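Local coordinates for protein O-methyltransferase (PDB 3MCZ) that probably transfers methyl groups from S-adenosylmethionine to a hydroxyl of a still unidentified substrate, as other O-methyltransferases do, and probably works as a dimer, at residues E268-A273 and G324-A329; L331-R336 and T342-Q347; I184-G189 and K236-A241. All coordinates share one frame; numbering follows the deposited sequence.

Contact 1 of 3, residues E268-A273 and G324-A329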
ATOM      1  N   GLU A 268       3.255  -8.939 -34.469  1.00 16.44           N
ATOM      2  CA  GLU A 268       3.609  -8.106 -35.604  1.00 17.14           C
ATOM      3  C   GLU A 268       4.864  -7.274 -35.392  1.00 15.80           C
ATOM      4  O   GLU A 268       5.660  -7.134 -36.321  1.00 15.79           O
ATOM      5  CB  GLU A 268       2.443  -7.188 -35.968  1.00 17.83           C
ATOM      6  CG  GLU A 268       1.302  -7.995 -36.573  1.00 23.35           C
ATOM      7  CD  GLU A 268      -0.007  -7.244 -36.654  1.00 28.18           C
ATOM      8  OE1 GLU A 268      -0.200  -6.232 -35.932  1.00 32.57           O
ATOM      9  OE2 GLU A 268      -0.869  -7.720 -37.426  1.00 35.01           O
ATOM     10  N   VAL A 269       5.034  -6.736 -34.188  1.00 15.15           N
ATOM     11  CA  VAL A 269       6.197  -5.907 -33.846  1.00 15.23           C
ATOM     12  C   VAL A 269       7.464  -6.746 -33.875  1.00 14.38           C
ATOM     13  O   VAL A 269       8.479  -6.301 -34.356  1.00 14.55           O
ATOM     14  CB  VAL A 269       6.045  -5.278 -32.482  1.00 16.04           C
ATOM     15  CG1 VAL A 269       7.391  -4.637 -31.988  1.00 17.43           C
ATOM     16  CG2 VAL A 269       4.938  -4.207 -32.549  1.00 15.91           C
ATOM     17  N   ILE A 270       7.387  -7.948 -33.332  1.00 13.40           N
ATOM     18  CA  ILE A 270       8.528  -8.862 -33.301  1.00 13.47           C
ATOM     19  C   ILE A 270       8.925  -9.214 -34.728  1.00 14.21           C
ATOM     20  O   ILE A 270      10.099  -9.177 -35.075  1.00 15.25           O
ATOM     21  CB  ILE A 270       8.226 -10.126 -32.490  1.00 11.93           C
ATOM     22  CG1 ILE A 270       8.091  -9.781 -31.012  1.00 13.58           C
ATOM     23  CG2 ILE A 270       9.340 -11.162 -32.671  1.00 13.36           C
ATOM     24  CD1 ILE A 270       7.443 -10.874 -30.184  1.00 15.31           C
ATOM     25  N   GLY A 271       7.948  -9.542 -35.574  1.00 14.69           N
ATOM     26  CA  GLY A 271       8.242  -9.793 -36.972  1.00 15.67           C
ATOM     27  C   GLY A 271       8.913  -8.654 -37.734  1.00 16.33           C
ATOM     28  O   GLY A 271       9.860  -8.867 -38.494  1.00 15.63           O
ATOM     29  N   HIS A 272       8.404  -7.448 -37.543  1.00 16.35           N
ATOM     30  CA  HIS A 272       8.967  -6.282 -38.191  1.00 17.04           C
ATOM     31  C   HIS A 272      10.399  -6.060 -37.696  1.00 15.92           C
ATOM     32  O   HIS A 272      11.300  -5.744 -38.488  1.00 16.66           O
ATOM     33  CB  HIS A 272       8.144  -5.052 -37.854  1.00 16.08           C
ATOM     34  CG  HIS A 272       6.759  -5.069 -38.423  1.00 20.16           C
ATOM     35  ND1 HIS A 272       5.714  -4.382 -37.845  1.00 25.06           N
ATOM     36  CD2 HIS A 272       6.250  -5.690 -39.507  1.00 22.22           C
ATOM     37  CE1 HIS A 272       4.613  -4.584 -38.549  1.00 25.03           C
ATOM     38  NE2 HIS A 272       4.910  -5.390 -39.551  1.00 27.06           N
ATOM     39  N   ALA A 273      10.582  -6.203 -36.393  1.00 14.75           N
ATOM     40  CA  ALA A 273      11.883  -6.021 -35.763  1.00 14.43           C
ATOM     41  C   ALA A 273      12.889  -6.993 -36.331  1.00 14.52           C
ATOM     42  O   ALA A 273      14.020  -6.614 -36.677  1.00 14.68           O
ATOM     43  CB  ALA A 273      11.801  -6.200 -34.241  1.00 12.92           C
ATOM     44  N   GLY A 324       9.100 -18.234 -29.071  1.00 14.10           N
ATOM     45  CA  GLY A 324       8.540 -18.953 -30.226  1.00 14.18           C
ATOM     46  C   GLY A 324       8.265 -18.020 -31.394  1.00 14.00           C
ATOM     47  O   GLY A 324       8.512 -18.391 -32.543  1.00 14.69           O
ATOM     48  N   VAL A 325       7.816 -16.794 -31.110  1.00 13.93           N
ATOM     49  CA  VAL A 325       7.593 -15.818 -32.185  1.00 14.16           C
ATOM     50  C   VAL A 325       8.902 -15.445 -32.909  1.00 15.08           C
ATOM     51  O   VAL A 325       8.976 -15.391 -34.144  1.00 15.04           O
ATOM     52  CB  VAL A 325       6.884 -14.557 -31.692  1.00 14.36           C
ATOM     53  CG1 VAL A 325       6.718 -13.595 -32.870  1.00 13.67           C
ATOM     54  CG2 VAL A 325       5.510 -14.907 -31.066  1.00 15.12           C
ATOM     55  N   VAL A 326       9.967 -15.269 -32.138  1.00 14.88           N
ATOM     56  CA  VAL A 326      11.287 -14.993 -32.708  1.00 14.49           C
ATOM     57  C   VAL A 326      11.764 -16.156 -33.596  1.00 16.31           C
ATOM     58  O   VAL A 326      12.264 -15.925 -34.717  1.00 15.11           O
ATOM     59  CB  VAL A 326      12.307 -14.649 -31.572  1.00 14.41           C
ATOM     60  CG1 VAL A 326      13.727 -14.408 -32.130  1.00 11.37           C
ATOM     61  CG2 VAL A 326      11.827 -13.420 -30.795  1.00 16.30           C
ATOM     62  N   ARG A 327      11.589 -17.388 -33.116  1.00 17.67           N
ATOM     63  CA  ARG A 327      11.881 -18.570 -33.947  1.00 19.51           C
ATOM     64  C   ARG A 327      11.039 -18.608 -35.217  1.00 19.82           C
ATOM     65  O   ARG A 327      11.572 -18.839 -36.289  1.00 19.04           O
ATOM     66  CB  ARG A 327      11.673 -19.877 -33.181  1.00 20.31           C
ATOM     67  CG  ARG A 327      12.682 -20.081 -32.143  1.00 21.78           C
ATOM     68  CD  ARG A 327      12.689 -21.524 -31.602  1.00 25.83           C
ATOM     69  NE  ARG A 327      13.416 -21.487 -30.333  1.00 27.04           N
ATOM     70  CZ  ARG A 327      12.865 -21.304 -29.140  1.00 29.81           C
ATOM     71  NH1 ARG A 327      11.545 -21.251 -28.987  1.00 28.42           N
ATOM     72  NH2 ARG A 327      13.660 -21.223 -28.084  1.00 33.42           N
ATOM     73  N   ASP A 328       9.744 -18.306 -35.091  1.00 21.06           N
ATOM     74  CA  ASP A 328       8.838 -18.263 -36.247  1.00 21.30           C
ATOM     75  C   ASP A 328       9.337 -17.256 -37.275  1.00 21.31           C
ATOM     76  O   ASP A 328       9.104 -17.448 -38.457  1.00 21.62           O
ATOM     77  CB  ASP A 328       7.379 -17.913 -35.870  1.00 21.59           C
ATOM     78  CG  ASP A 328       6.656 -19.028 -35.105  1.00 25.03           C
ATOM     79  OD1 ASP A 328       7.128 -20.187 -35.070  1.00 25.89           O
ATOM     80  OD2 ASP A 328       5.613 -18.716 -34.486  1.00 28.37           O
ATOM     81  N   ALA A 329      10.035 -16.211 -36.832  1.00 20.61           N
ATOM     82  CA  ALA A 329      10.608 -15.202 -37.734  1.00 21.13           C
ATOM     83  C   ALA A 329      11.895 -15.660 -38.390  1.00 20.47           C
ATOM     84  O   ALA A 329      12.475 -14.932 -39.179  1.00 22.30           O
ATOM     85  CB  ALA A 329      10.801 -13.842 -37.007  1.00 19.88           C
TER
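Ile270 meets Val325 and Val326 in a small, wholly apolar contact between two helices, an instance of how a few branched side chains can join helices where no hydrogen bond crosses between the two segments. The main work falls to the short branch of the isoleucine. Its chi1 of -69° sets CG1 beside the backbone N and leaves CG2 anti to it, reaching across to both valines. Ile270 CG2 lies 3.6 Å from Val325 CG1 and 3.8 Å from Val326 CG2, so this one methyl is shared between two successive residues of helix 319-328. The longer branch runs on in an extended line and brings Ile270 CD1 to 3.9 Å from Val325 CG1. The same valine methyl is thus touched by both arms of the isoleucine. The two valines share a rotamer yet offer different methyls: Val325 presents CG1, which is anti to its own N (chi1 179°), whereas Val326 presents CG2, the branch beside its N. Each crosses Ile270 at about a right angle, and the backbones come fairly close, Ile270 CA being 6.7 Å from Val326 CA, so short side chains suffice to bridge them. Both helices lie against one face of the central sheet, where Ala273 rests on Leu283 and Val326 on Ile285 of strand 281-288. Ile270 also touches Leu258 of a loop, while Val326 continues to Val333 on the outermost strand 332-338.

Contact 2 of 3, residues L331-R336 and T342-Q347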
ATOM      1  N   LEU A 331      14.794 -16.725 -36.720  1.00 18.91           N
ATOM      2  CA  LEU A 331      16.020 -16.428 -35.979  1.00 18.63           C
ATOM      3  C   LEU A 331      16.287 -17.535 -34.959  1.00 18.38           C
ATOM      4  O   LEU A 331      15.357 -18.154 -34.465  1.00 18.44           O
ATOM      5  CB  LEU A 331      15.936 -15.076 -35.261  1.00 18.20           C
ATOM      6  CG  LEU A 331      15.616 -13.833 -36.090  1.00 18.80           C
ATOM      7  CD1 LEU A 331      15.600 -12.572 -35.196  1.00 17.21           C
ATOM      8  CD2 LEU A 331      16.602 -13.662 -37.226  1.00 19.07           C
ATOM      9  N   ALA A 332      17.554 -17.816 -34.690  1.00 18.17           N
ATOM     10  CA  ALA A 332      17.928 -18.826 -33.684  1.00 18.19           C
ATOM     11  C   ALA A 332      17.932 -18.106 -32.355  1.00 18.51           C
ATOM     12  O   ALA A 332      18.524 -17.019 -32.265  1.00 20.22           O
ATOM     13  CB  ALA A 332      19.332 -19.382 -33.981  1.00 18.52           C
ATOM     14  N   VAL A 333      17.302 -18.660 -31.321  1.00 17.37           N
ATOM     15  CA  VAL A 333      17.109 -17.915 -30.073  1.00 17.23           C
ATOM     16  C   VAL A 333      18.068 -18.391 -29.005  1.00 17.63           C
ATOM     17  O   VAL A 333      18.164 -19.587 -28.757  1.00 17.26           O
ATOM     18  CB  VAL A 333      15.665 -18.060 -29.564  1.00 17.58           C
ATOM     19  CG1 VAL A 333      15.481 -17.374 -28.169  1.00 17.21           C
ATOM     20  CG2 VAL A 333      14.756 -17.491 -30.598  1.00 19.49           C
ATOM     21  N   GLY A 334      18.817 -17.460 -28.431  1.00 16.89           N
ATOM     22  CA  GLY A 334      19.557 -17.667 -27.189  1.00 17.29           C
ATOM     23  C   GLY A 334      18.912 -16.851 -26.077  1.00 17.43           C
ATOM     24  O   GLY A 334      18.045 -16.048 -26.325  1.00 15.86           O
ATOM     25  N   GLU A 335      19.333 -17.069 -24.846  1.00 19.85           N
ATOM     26  CA  GLU A 335      18.842 -16.316 -23.712  1.00 21.61           C
ATOM     27  C   GLU A 335      19.864 -16.086 -22.587  1.00 23.25           C
ATOM     28  O   GLU A 335      20.909 -16.749 -22.508  1.00 24.90           O
ATOM     29  CB  GLU A 335      17.642 -17.004 -23.137  1.00 21.96           C
ATOM     30  CG  GLU A 335      17.954 -18.315 -22.515  1.00 25.50           C
ATOM     31  CD  GLU A 335      16.692 -19.006 -22.060  1.00 31.02           C
ATOM     32  OE1 GLU A 335      15.623 -18.745 -22.660  1.00 35.85           O
ATOM     33  OE2 GLU A 335      16.761 -19.773 -21.100  1.00 33.75           O
ATOM     34  N   ARG A 336      19.510 -15.138 -21.739  1.00 23.57           N
ATOM     35  CA  ARG A 336      20.293 -14.700 -20.624  1.00 25.28           C
ATOM     36  C   ARG A 336      19.300 -14.243 -19.544  1.00 24.37           C
ATOM     37  O   ARG A 336      18.402 -13.459 -19.824  1.00 23.97           O
ATOM     38  CB  ARG A 336      21.163 -13.539 -21.093  1.00 25.89           C
ATOM     39  CG  ARG A 336      21.877 -12.794 -20.021  1.00 31.62           C
ATOM     40  CD  ARG A 336      22.931 -13.639 -19.394  1.00 37.18           C
ATOM     41  NE  ARG A 336      23.782 -12.847 -18.519  1.00 41.91           N
ATOM     42  CZ  ARG A 336      24.783 -12.084 -18.929  1.00 43.15           C
ATOM     43  NH1 ARG A 336      25.091 -11.984 -20.229  1.00 43.91           N
ATOM     44  NH2 ARG A 336      25.472 -11.411 -18.020  1.00 45.71           N
ATOM     45  N   THR A 342      14.378 -11.771 -18.518  1.00 13.81           N
ATOM     46  CA  THR A 342      15.026 -12.596 -19.509  1.00 13.54           C
ATOM     47  C   THR A 342      15.401 -11.708 -20.702  1.00 12.68           C
ATOM     48  O   THR A 342      14.569 -10.957 -21.227  1.00 13.30           O
ATOM     49  CB  THR A 342      14.095 -13.754 -19.981  1.00 13.78           C
ATOM     50  OG1 THR A 342      13.762 -14.588 -18.851  1.00 14.78           O
ATOM     51  CG2 THR A 342      14.743 -14.639 -21.099  1.00 15.67           C
ATOM     52  N   LEU A 343      16.635 -11.859 -21.143  1.00 12.78           N
ATOM     53  CA  LEU A 343      17.115 -11.299 -22.390  1.00 12.93           C
ATOM     54  C   LEU A 343      17.117 -12.408 -23.440  1.00 13.36           C
ATOM     55  O   LEU A 343      17.764 -13.464 -23.268  1.00 14.29           O
ATOM     56  CB  LEU A 343      18.507 -10.690 -22.212  1.00 13.26           C
ATOM     57  CG  LEU A 343      19.104 -10.051 -23.476  1.00 14.05           C
ATOM     58  CD1 LEU A 343      18.307  -8.796 -23.944  1.00 16.31           C
ATOM     59  CD2 LEU A 343      20.573  -9.684 -23.201  1.00 18.19           C
ATOM     60  N   LEU A 344      16.302 -12.224 -24.463  1.00 13.70           N
ATOM     61  CA  LEU A 344      16.248 -13.140 -25.592  1.00 13.73           C
ATOM     62  C   LEU A 344      17.082 -12.541 -26.699  1.00 14.18           C
ATOM     63  O   LEU A 344      17.020 -11.322 -26.944  1.00 14.02           O
ATOM     64  CB  LEU A 344      14.812 -13.363 -26.073  1.00 14.14           C
ATOM     65  CG  LEU A 344      13.852 -14.016 -25.075  1.00 15.43           C
ATOM     66  CD1 LEU A 344      12.375 -13.917 -25.674  1.00 15.14           C
ATOM     67  CD2 LEU A 344      14.250 -15.454 -24.800  1.00 15.17           C
ATOM     68  N   ILE A 345      17.884 -13.390 -27.341  1.00 13.42           N
ATOM     69  CA  ILE A 345      18.782 -12.960 -28.390  1.00 14.10           C
ATOM     70  C   ILE A 345      18.441 -13.807 -29.618  1.00 14.77           C
ATOM     71  O   ILE A 345      18.744 -15.004 -29.681  1.00 15.10           O
ATOM     72  CB  ILE A 345      20.274 -13.110 -27.948  1.00 14.50           C
ATOM     73  CG1 ILE A 345      20.566 -12.354 -26.630  1.00 17.54           C
ATOM     74  CG2 ILE A 345      21.277 -12.631 -29.044  1.00 14.82           C
ATOM     75  CD1 ILE A 345      20.758 -13.285 -25.388  1.00 21.59           C
ATOM     76  N   GLY A 346      17.832 -13.189 -30.605  1.00 14.33           N
ATOM     77  CA  GLY A 346      17.557 -13.853 -31.848  1.00 14.78           C
ATOM     78  C   GLY A 346      18.618 -13.615 -32.882  1.00 16.20           C
ATOM     79  O   GLY A 346      18.802 -12.493 -33.348  1.00 18.07           O
ATOM     80  N   GLN A 347      19.283 -14.665 -33.323  1.00 16.26           N
ATOM     81  CA  GLN A 347      20.431 -14.490 -34.191  1.00 17.61           C
ATOM     82  C   GLN A 347      20.087 -14.899 -35.628  1.00 17.54           C
ATOM     83  O   GLN A 347      19.531 -15.982 -35.838  1.00 16.59           O
ATOM     84  CB  GLN A 347      21.582 -15.312 -33.602  1.00 19.15           C
ATOM     85  CG  GLN A 347      21.750 -15.051 -32.039  1.00 21.51           C
ATOM     86  CD  GLN A 347      22.370 -16.210 -31.232  1.00 27.74           C
ATOM     87  OE1 GLN A 347      23.514 -16.599 -31.463  1.00 29.60           O
ATOM     88  NE2 GLN A 347      21.628 -16.706 -30.236  1.00 23.89           N
TER
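Residues Ala332 to Arg336 pair with Leu343 to Gln347 as the two arms of an antiparallel beta hairpin at one border of the central sheet, with strand 332-338 outermost. Six backbone hydrogen bonds join the arms, two at each of the hydrogen-bonded pairs Ala332-Gln347, Gly334-Ile345 and Arg336-Leu343. They differ in quality: Leu343 N meets Arg336 O at 2.7 Å and nearly straight (172°), whereas Arg336 N reaches Leu343 O at 2.9 Å with a bend to 138°. CA-H groups of the non-hydrogen-bonded residues approach carbonyls of the neighbouring hydrogen-bonded pairs, as where Glu335 CA lies 3.1 Å from Leu343 O. The hairpin completes a seven-stranded sheet of order 3-2-1-4-5-7-6, the signature of class I S-adenosylmethionine-dependent methyltransferases, in which the penultimate strand of the chain lies at the edge and the last strand, here 341-347, is inserted antiparallel between it and strand 281-288. Side chains divide between the faces. Leu344 CD2 is 4.1 Å from Val333 CG1 and equally close to Glu335 CB, so one methyl meets two residues of the outer arm; Val333 and Leu344 lie on the face covered by helix 319-328. On the other face Gln347, with CG beside its backbone N (chi1 -48°), stretches along Ala332 O and over bare Gly334. Its NE2 makes a weak hydrogen bond to Ile345 O at 3.4 Å, giving that carbonyl a second donor besides Gly334 N. Near the hairpin's open end Leu331 CD1 rests on Gly346 O at 3.7 Å, along glycine backbone. The inner arm is also bonded to strand 281-288, through Leu344 with Ile285 and Gly346 with Leu283, and Thr342 OG1 hydrogen-bonds Thr289 OG1.

Contact 3 of 3, residues I184-G189 and K236-A241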
ATOM      1  N   ILE A 184      19.699  -0.384 -33.987  1.00 12.87           N
ATOM      2  CA  ILE A 184      18.405   0.268 -33.953  1.00 12.93           C
ATOM      3  C   ILE A 184      17.709  -0.071 -32.614  1.00 13.89           C
ATOM      4  O   ILE A 184      17.569  -1.248 -32.271  1.00 13.42           O
ATOM      5  CB  ILE A 184      17.574  -0.177 -35.163  1.00 12.14           C
ATOM      6  CG1 ILE A 184      18.134   0.430 -36.430  1.00 12.46           C
ATOM      7  CG2 ILE A 184      16.122   0.163 -34.975  1.00 12.58           C
ATOM      8  CD1 ILE A 184      17.425   0.001 -37.696  1.00 13.21           C
ATOM      9  N   ASP A 185      17.331   0.962 -31.851  1.00 14.50           N
ATOM     10  CA  ASP A 185      16.630   0.823 -30.546  1.00 16.17           C
ATOM     11  C   ASP A 185      15.141   1.180 -30.767  1.00 16.22           C
ATOM     12  O   ASP A 185      14.766   2.362 -30.891  1.00 15.36           O
ATOM     13  CB  ASP A 185      17.278   1.769 -29.513  1.00 17.89           C
ATOM     14  CG  ASP A 185      16.919   1.442 -28.054  1.00 22.19           C
ATOM     15  OD1 ASP A 185      16.318   0.363 -27.760  1.00 24.24           O
ATOM     16  OD2 ASP A 185      17.274   2.282 -27.175  1.00 27.63           O
ATOM     17  N   LEU A 186      14.305   0.160 -30.816  1.00 15.81           N
ATOM     18  CA  LEU A 186      12.901   0.320 -31.131  1.00 16.52           C
ATOM     19  C   LEU A 186      12.130   0.676 -29.845  1.00 17.83           C
ATOM     20  O   LEU A 186      12.239  -0.010 -28.834  1.00 18.02           O
ATOM     21  CB  LEU A 186      12.341  -0.945 -31.784  1.00 15.73           C
ATOM     22  CG  LEU A 186      12.920  -1.377 -33.155  1.00 16.78           C
ATOM     23  CD1 LEU A 186      12.418  -2.807 -33.491  1.00 12.97           C
ATOM     24  CD2 LEU A 186      12.619  -0.388 -34.292  1.00 11.57           C
ATOM     25  N   ALA A 187      11.368   1.766 -29.871  1.00 19.83           N
ATOM     26  CA  ALA A 187      10.658   2.175 -28.667  1.00 21.48           C
ATOM     27  C   ALA A 187      11.698   2.529 -27.609  1.00 23.42           C
ATOM     28  O   ALA A 187      11.489   2.288 -26.409  1.00 24.50           O
ATOM     29  CB  ALA A 187       9.732   1.050 -28.156  1.00 20.88           C
ATOM     30  N   GLY A 188      12.823   3.083 -28.063  1.00 24.70           N
ATOM     31  CA  GLY A 188      14.000   3.242 -27.217  1.00 25.98           C
ATOM     32  C   GLY A 188      13.791   4.213 -26.076  1.00 27.74           C
ATOM     33  O   GLY A 188      14.484   4.132 -25.052  1.00 28.87           O
ATOM     34  N   GLY A 189      12.866   5.155 -26.271  1.00 28.36           N
ATOM     35  CA  GLY A 189      12.396   6.041 -25.199  1.00 28.70           C
ATOM     36  C   GLY A 189      13.476   6.907 -24.621  1.00 28.96           C
ATOM     37  O   GLY A 189      14.071   7.731 -25.336  1.00 29.01           O
ATOM     38  N   LYS A 236       8.628   7.048 -35.206  1.00 21.12           N
ATOM     39  CA  LYS A 236       8.130   5.848 -35.884  1.00 21.63           C
ATOM     40  C   LYS A 236       7.001   5.182 -35.105  1.00 21.79           C
ATOM     41  O   LYS A 236       7.014   5.164 -33.867  1.00 22.36           O
ATOM     42  CB  LYS A 236       9.275   4.835 -36.102  1.00 22.94           C
ATOM     43  CG  LYS A 236       9.724   4.627 -37.587  1.00 23.44           C
ATOM     44  CD  LYS A 236      10.963   5.343 -37.959  1.00 25.34           C
ATOM     45  CE  LYS A 236      11.742   4.647 -39.102  1.00 25.04           C
ATOM     46  NZ  LYS A 236      11.214   4.791 -40.449  1.00 21.14           N
ATOM     47  N   ASN A 237       6.020   4.654 -35.840  1.00 20.55           N
ATOM     48  CA  ASN A 237       4.969   3.824 -35.275  1.00 20.45           C
ATOM     49  C   ASN A 237       5.318   2.378 -35.542  1.00 19.98           C
ATOM     50  O   ASN A 237       5.287   1.919 -36.690  1.00 20.18           O
ATOM     51  CB  ASN A 237       3.604   4.142 -35.904  1.00 20.47           C
ATOM     52  CG  ASN A 237       2.452   3.351 -35.264  1.00 20.36           C
ATOM     53  OD1 ASN A 237       2.652   2.451 -34.447  1.00 18.41           O
ATOM     54  ND2 ASN A 237       1.233   3.710 -35.627  1.00 22.19           N
ATOM     55  N   LEU A 238       5.636   1.655 -34.481  1.00 19.67           N
ATOM     56  CA  LEU A 238       6.105   0.280 -34.617  1.00 19.90           C
ATOM     57  C   LEU A 238       5.016  -0.669 -35.127  1.00 20.26           C
ATOM     58  O   LEU A 238       5.308  -1.740 -35.621  1.00 19.36           O
ATOM     59  CB  LEU A 238       6.631  -0.231 -33.289  1.00 20.39           C
ATOM     60  CG  LEU A 238       7.832   0.458 -32.633  1.00 21.18           C
ATOM     61  CD1 LEU A 238       8.295  -0.454 -31.519  1.00 21.23           C
ATOM     62  CD2 LEU A 238       8.942   0.745 -33.641  1.00 21.56           C
ATOM     63  N   LEU A 239       3.763  -0.258 -35.030  1.00 21.43           N
ATOM     64  CA  LEU A 239       2.645  -1.051 -35.597  1.00 22.61           C
ATOM     65  C   LEU A 239       2.420  -0.864 -37.105  1.00 23.02           C
ATOM     66  O   LEU A 239       1.623  -1.569 -37.702  1.00 23.95           O
ATOM     67  CB  LEU A 239       1.359  -0.734 -34.826  1.00 22.68           C
ATOM     68  CG  LEU A 239       1.393  -1.290 -33.405  1.00 23.39           C
ATOM     69  CD1 LEU A 239       0.168  -0.839 -32.592  1.00 24.72           C
ATOM     70  CD2 LEU A 239       1.465  -2.807 -33.513  1.00 23.09           C
ATOM     71  N   ASP A 240       3.120   0.077 -37.730  1.00 23.44           N
ATOM     72  CA  ASP A 240       2.941   0.347 -39.152  1.00 23.14           C
ATOM     73  C   ASP A 240       4.055  -0.311 -39.939  1.00 22.16           C
ATOM     74  O   ASP A 240       5.199   0.114 -39.852  1.00 22.06           O
ATOM     75  CB  ASP A 240       2.940   1.857 -39.382  1.00 24.14           C
ATOM     76  CG  ASP A 240       2.580   2.239 -40.799  1.00 26.10           C
ATOM     77  OD1 ASP A 240       2.279   1.363 -41.646  1.00 29.37           O
ATOM     78  OD2 ASP A 240       2.583   3.451 -41.060  1.00 31.47           O
ATOM     79  N   ALA A 241       3.727  -1.354 -40.699  1.00 20.83           N
ATOM     80  CA  ALA A 241       4.748  -2.120 -41.401  1.00 20.90           C
ATOM     81  C   ALA A 241       5.579  -1.278 -42.331  1.00 20.68           C
ATOM     82  O   ALA A 241       6.762  -1.547 -42.524  1.00 20.63           O
ATOM     83  CB  ALA A 241       4.134  -3.276 -42.170  1.00 21.02           C
TER
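Leu238 and Leu186, which meet across this contact, each also lie against an aromatic ring: Leu238 against Phe244, and Leu186 against Trp209, which takes a cation-pi contact from Lys236 as well. A third flat group, the amide of Asn237, belongs to the loop itself. Leu239 N donates to Asn237 OD1 at 3.0 Å, approaching from above the amide, 50° out of its carbonyl plane, in an Asx turn. The same residues form a type I turn from Asn237 to Asp240, closed by Asp240 N to Asn237 O. Within this turn Leu238 points toward strand 182-186, where its two methyls part company. Leu238 CD2 meets Leu186 CD2 at 3.9 Å, while Leu238 CD1 sits 4.0 Å from Ala187 CB. CD1 also nears Leu186 CB, at 4.1 Å, so the leucine fork straddles the step between the two residues. Both leucines hold CG beside the backbone N (Leu238 chi1 -62°), and their side chains pass at a slant. Ala187 has a positive phi of 64° at the third position of a type II turn from Asp185 to Gly188. That turn opens the glycine-rich loop after the first strand of the methyltransferase sheet, 182-186, which in related methyltransferases binds S-adenosylmethionine; such a role is probable here. Around Leu186 lie Val252 and Leu254 of strand 251-255 and Ala273 of helix 263-275, whose His272 gives Leu238 O a weak hydrogen bond.

How the contacts relate
Helix 263-275 connects the two interior contacts. Contact 1 uses one side of it against helix 319-328, and its other residues reach contact 3, with His272 against Ala241 and Val269 on Leu239. Contact 2 lies at the sheet border and is only partly buried; Arg327 of contact 1 packs on Val333 there. Contacts 2 and 3 do not touch, their nearest atoms being about 10 Å apart, although both reach the same sheet. Chemistry follows place: contacts 1 and 3 are buried and purely apolar across their segments, carried by a few methyl groups, whereas contact 2 rests on a ladder of backbone hydrogen bonds, with several exposed side chains.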